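Local coordinates for protein proteasome assembly chaperone 2 (PAC2) homologue Rv2125 (Mycobacterium tuberculosis, PDB 5UN0) that is of unknown function but, as a homologue of the eukaryotic proteasome assembly chaperone 2, may act in proteasome-related processes, at residues T121-P126 and H229-Y234. Residues are numbered along the deposited sequence; the frame is centred on the assembly and turned at random.
Sequences TPHTRP and HELAEY
Pro122 and Tyr234 mark the closest approach of the two backbones, their CA atoms 5.6 Å apart, where an irregular loop meets the first turn of a short helix. Glu230 stands at the N-cap position of that helix, and the Tyr234 N to Glu230 O bond closes its opening turn. Tyr234 has the largest share of the contact. Its ring lies against the backbone of Thr121, one face turned to the amide, with CE2 3.6 Å from Thr121 N and the nitrogen displaced toward the rim; CD2 sits 3.8 Å from Thr121 C. Glu230 OE2 lies over the opposite face, also toward the rim. Beyond the ring, the hydroxyl hydrogen-bonds to His179 and Asp120, tying the phenol to residues just after strands 170-178 and 110-119, which are neighbours in the sheet. Pro122 CG reaches the carbonyl of Tyr234, 3.9 Å from its O, and packs on its side-chain CB at 4.2 Å. In the PAC2-family fold, residues 121-126 belong to the loop leaving strand 110-119 of the mixed sheet, and helix 231-235, close to the end of the modelled chain, packs back on it. On the other flank, His123 and Leu231 cross at about a right angle, His123 CE1 4.2 Å from Leu231 CD1. Thr124 CG2 lies over one face of the imidazole, toward its rim. Both ring nitrogens are engaged elsewhere, ND1 with Tyr180 OH and NE2, weakly, with Thr222 OG1 of helix 210-222. Thr124 CG2 also faces Leu231 CD2, a looser approach at 4.5 Å.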
ATOM      1  N   THR A 121      -1.103 -28.299  -3.960  1.00 64.49           N
ATOM      2  CA  THR A 121      -1.204 -29.487  -3.106  1.00 65.18           C
ATOM      3  C   THR A 121      -2.656 -29.994  -3.055  1.00 64.94           C
ATOM      4  O   THR A 121      -3.593 -29.196  -3.025  1.00 64.92           O
ATOM      5  CB  THR A 121      -0.673 -29.192  -1.679  1.00 66.51           C
ATOM      6  OG1 THR A 121      -0.708 -30.379  -0.874  1.00 65.67           O
ATOM      7  CG2 THR A 121      -1.488 -28.088  -0.998  1.00 67.99           C
ATOM      8  N   PRO A 122      -2.855 -31.322  -3.058  1.00 65.58           N
ATOM      9  CA  PRO A 122      -4.235 -31.837  -3.021  1.00 67.89           C
ATOM     10  C   PRO A 122      -4.913 -31.599  -1.674  1.00 69.56           C
ATOM     11  O   PRO A 122      -4.243 -31.538  -0.641  1.00 73.72           O
ATOM     12  CB  PRO A 122      -4.082 -33.345  -3.274  1.00 68.04           C
ATOM     13  CG  PRO A 122      -2.627 -33.647  -3.199  1.00 69.22           C
ATOM     14  CD  PRO A 122      -1.839 -32.385  -3.044  1.00 66.45           C
ATOM     15  N   HIS A 123      -6.232 -31.452  -1.701  1.00 67.01           N
ATOM     16  CA  HIS A 123      -7.022 -31.369  -0.479  1.00 67.90           C
ATOM     17  C   HIS A 123      -7.400 -32.750   0.027  1.00 66.50           C
ATOM     18  O   HIS A 123      -7.961 -32.881   1.115  1.00 66.41           O
ATOM     19  CB  HIS A 123      -8.286 -30.544  -0.707  1.00 70.99           C
ATOM     20  CG  HIS A 123      -9.300 -31.210  -1.590  1.00 74.79           C
ATOM     21  ND1 HIS A 123      -9.264 -31.122  -2.964  1.00 74.04           N
ATOM     22  CD2 HIS A 123     -10.396 -31.953  -1.293  1.00 75.76           C
ATOM     23  CE1 HIS A 123     -10.285 -31.785  -3.476  1.00 74.56           C
ATOM     24  NE2 HIS A 123     -10.988 -32.299  -2.483  1.00 74.33           N
ATOM     25  N   THR A 124      -7.100 -33.770  -0.773  1.00 68.41           N
ATOM     26  CA  THR A 124      -7.466 -35.153  -0.458  1.00 68.12           C
ATOM     27  C   THR A 124      -6.301 -35.937   0.157  1.00 65.11           C
ATOM     28  O   THR A 124      -6.410 -37.147   0.389  1.00 63.74           O
ATOM     29  CB  THR A 124      -7.956 -35.891  -1.719  1.00 67.39           C
ATOM     30  OG1 THR A 124      -6.906 -35.941  -2.696  1.00 68.43           O
ATOM     31  CG2 THR A 124      -9.157 -35.176  -2.312  1.00 67.38           C
ATOM     32  N   ARG A 125      -5.197 -35.241   0.418  1.00 61.39           N
ATOM     33  CA  ARG A 125      -4.021 -35.845   1.047  1.00 59.44           C
ATOM     34  C   ARG A 125      -3.432 -34.906   2.098  1.00 54.18           C
ATOM     35  O   ARG A 125      -3.703 -33.705   2.077  1.00 54.71           O
ATOM     36  CB  ARG A 125      -2.982 -36.204  -0.014  1.00 61.45           C
ATOM     37  CG  ARG A 125      -3.152 -37.610  -0.575  1.00 66.07           C
ATOM     38  CD  ARG A 125      -2.486 -37.747  -1.945  1.00 71.68           C
ATOM     39  NE  ARG A 125      -2.680 -39.038  -2.624  1.00 75.85           N
ATOM     40  CZ  ARG A 125      -1.697 -39.858  -3.033  1.00 82.58           C
ATOM     41  NH1 ARG A 125      -0.402 -39.569  -2.861  1.00 85.59           N
ATOM     42  NH2 ARG A 125      -2.012 -40.998  -3.643  1.00 85.99           N
ATOM     43  N   PRO A 126      -2.612 -35.442   3.018  1.00 50.48           N
ATOM     44  CA  PRO A 126      -2.143 -34.673   4.186  1.00 49.05           C
ATOM     45  C   PRO A 126      -1.610 -33.268   3.913  1.00 45.51           C
ATOM     46  O   PRO A 126      -1.307 -32.925   2.773  1.00 45.29           O
ATOM     47  CB  PRO A 126      -1.018 -35.545   4.749  1.00 48.97           C
ATOM     48  CG  PRO A 126      -1.404 -36.929   4.358  1.00 50.19           C
ATOM     49  CD  PRO A 126      -2.035 -36.798   3.004  1.00 50.19           C
ATOM     50  N   HIS A 229     -11.139 -31.337 -12.373  1.00 90.47           N
ATOM     51  CA  HIS A 229     -10.241 -32.370 -11.860  1.00 92.33           C
ATOM     52  C   HIS A 229      -8.817 -32.334 -12.398  1.00 92.03           C
ATOM     53  O   HIS A 229      -8.440 -33.160 -13.213  1.00 86.52           O
ATOM     54  CB  HIS A 229     -10.874 -33.758 -12.096  1.00 94.44           C
ATOM     55  CG  HIS A 229     -10.477 -34.772 -11.078  1.00 99.19           C
ATOM     56  ND1 HIS A 229     -10.013 -36.028 -11.405  1.00101.71           N
ATOM     57  CD2 HIS A 229     -10.483 -34.709  -9.729  1.00101.74           C
ATOM     58  CE1 HIS A 229      -9.744 -36.694 -10.296  1.00103.66           C
ATOM     59  NE2 HIS A 229     -10.020 -35.916  -9.266  1.00103.72           N
ATOM     60  N   GLU A 230      -8.006 -31.417 -11.863  1.00 97.62           N
ATOM     61  CA  GLU A 230      -6.552 -31.446 -12.080  1.00 97.29           C
ATOM     62  C   GLU A 230      -5.952 -32.331 -10.996  1.00 97.04           C
ATOM     63  O   GLU A 230      -4.728 -32.407 -10.814  1.00 93.69           O
ATOM     64  CB  GLU A 230      -5.928 -30.038 -12.074  1.00 96.93           C
ATOM     65  CG  GLU A 230      -6.019 -29.274 -10.774  1.00 96.16           C
ATOM     66  CD  GLU A 230      -5.055 -28.086 -10.678  1.00 94.62           C
ATOM     67  OE1 GLU A 230      -5.395 -27.078 -10.018  1.00 87.85           O
ATOM     68  OE2 GLU A 230      -3.948 -28.150 -11.248  1.00 92.15           O
ATOM     69  N   LEU A 231      -6.844 -33.020 -10.292  1.00100.39           N
ATOM     70  CA  LEU A 231      -6.461 -33.765  -9.109  1.00103.98           C
ATOM     71  C   LEU A 231      -5.436 -34.797  -9.424  1.00103.74           C
ATOM     72  O   LEU A 231      -4.499 -34.958  -8.662  1.00103.36           O
ATOM     73  CB  LEU A 231      -7.633 -34.490  -8.464  1.00108.04           C
ATOM     74  CG  LEU A 231      -8.095 -33.980  -7.092  1.00112.05           C
ATOM     75  CD1 LEU A 231      -8.128 -32.464  -6.985  1.00111.17           C
ATOM     76  CD2 LEU A 231      -9.467 -34.521  -6.729  1.00113.32           C
ATOM     77  N   ALA A 232      -5.610 -35.517 -10.529  1.00103.28           N
ATOM     78  CA  ALA A 232      -4.672 -36.575 -10.841  1.00105.53           C
ATOM     79  C   ALA A 232      -3.273 -35.991 -10.845  1.00103.93           C
ATOM     80  O   ALA A 232      -2.341 -36.594 -10.308  1.00 99.76           O
ATOM     81  CB  ALA A 232      -4.972 -37.210 -12.177  1.00104.51           C
ATOM     82  N   GLU A 233      -3.142 -34.795 -11.418  1.00100.87           N
ATOM     83  CA  GLU A 233      -1.848 -34.148 -11.490  1.00 99.93           C
ATOM     84  C   GLU A 233      -1.293 -34.019 -10.089  1.00 97.67           C
ATOM     85  O   GLU A 233      -0.179 -34.470  -9.795  1.00 91.82           O
ATOM     86  CB  GLU A 233      -1.972 -32.735 -12.098  1.00 99.03           C
ATOM     87  CG  GLU A 233      -2.274 -32.662 -13.599  1.00 97.06           C
ATOM     88  CD  GLU A 233      -1.590 -31.493 -14.313  1.00 93.49           C
ATOM     89  OE1 GLU A 233      -0.361 -31.561 -14.481  1.00 91.99           O
ATOM     90  OE2 GLU A 233      -2.262 -30.522 -14.747  1.00 87.38           O
ATOM     91  N   TYR A 234      -2.098 -33.410  -9.226  1.00 96.70           N
ATOM     92  CA  TYR A 234      -1.676 -33.124  -7.863  1.00 94.96           C
ATOM     93  C   TYR A 234      -1.454 -34.365  -7.034  1.00 87.53           C
ATOM     94  O   TYR A 234      -0.436 -34.493  -6.364  1.00 77.31           O
ATOM     95  CB  TYR A 234      -2.714 -32.233  -7.173  1.00 98.36           C
ATOM     96  CG  TYR A 234      -2.480 -30.749  -7.383  1.00100.54           C
ATOM     97  CD1 TYR A 234      -1.447 -30.269  -8.201  1.00100.31           C
ATOM     98  CD2 TYR A 234      -3.301 -29.821  -6.770  1.00101.22           C
ATOM     99  CE1 TYR A 234      -1.253 -28.913  -8.378  1.00101.64           C
ATOM    100  CE2 TYR A 234      -3.115 -28.464  -6.942  1.00102.88           C
ATOM    101  CZ  TYR A 234      -2.090 -28.013  -7.748  1.00102.93           C
ATOM    102  OH  TYR A 234      -1.902 -26.658  -7.926  1.00104.72           O
TER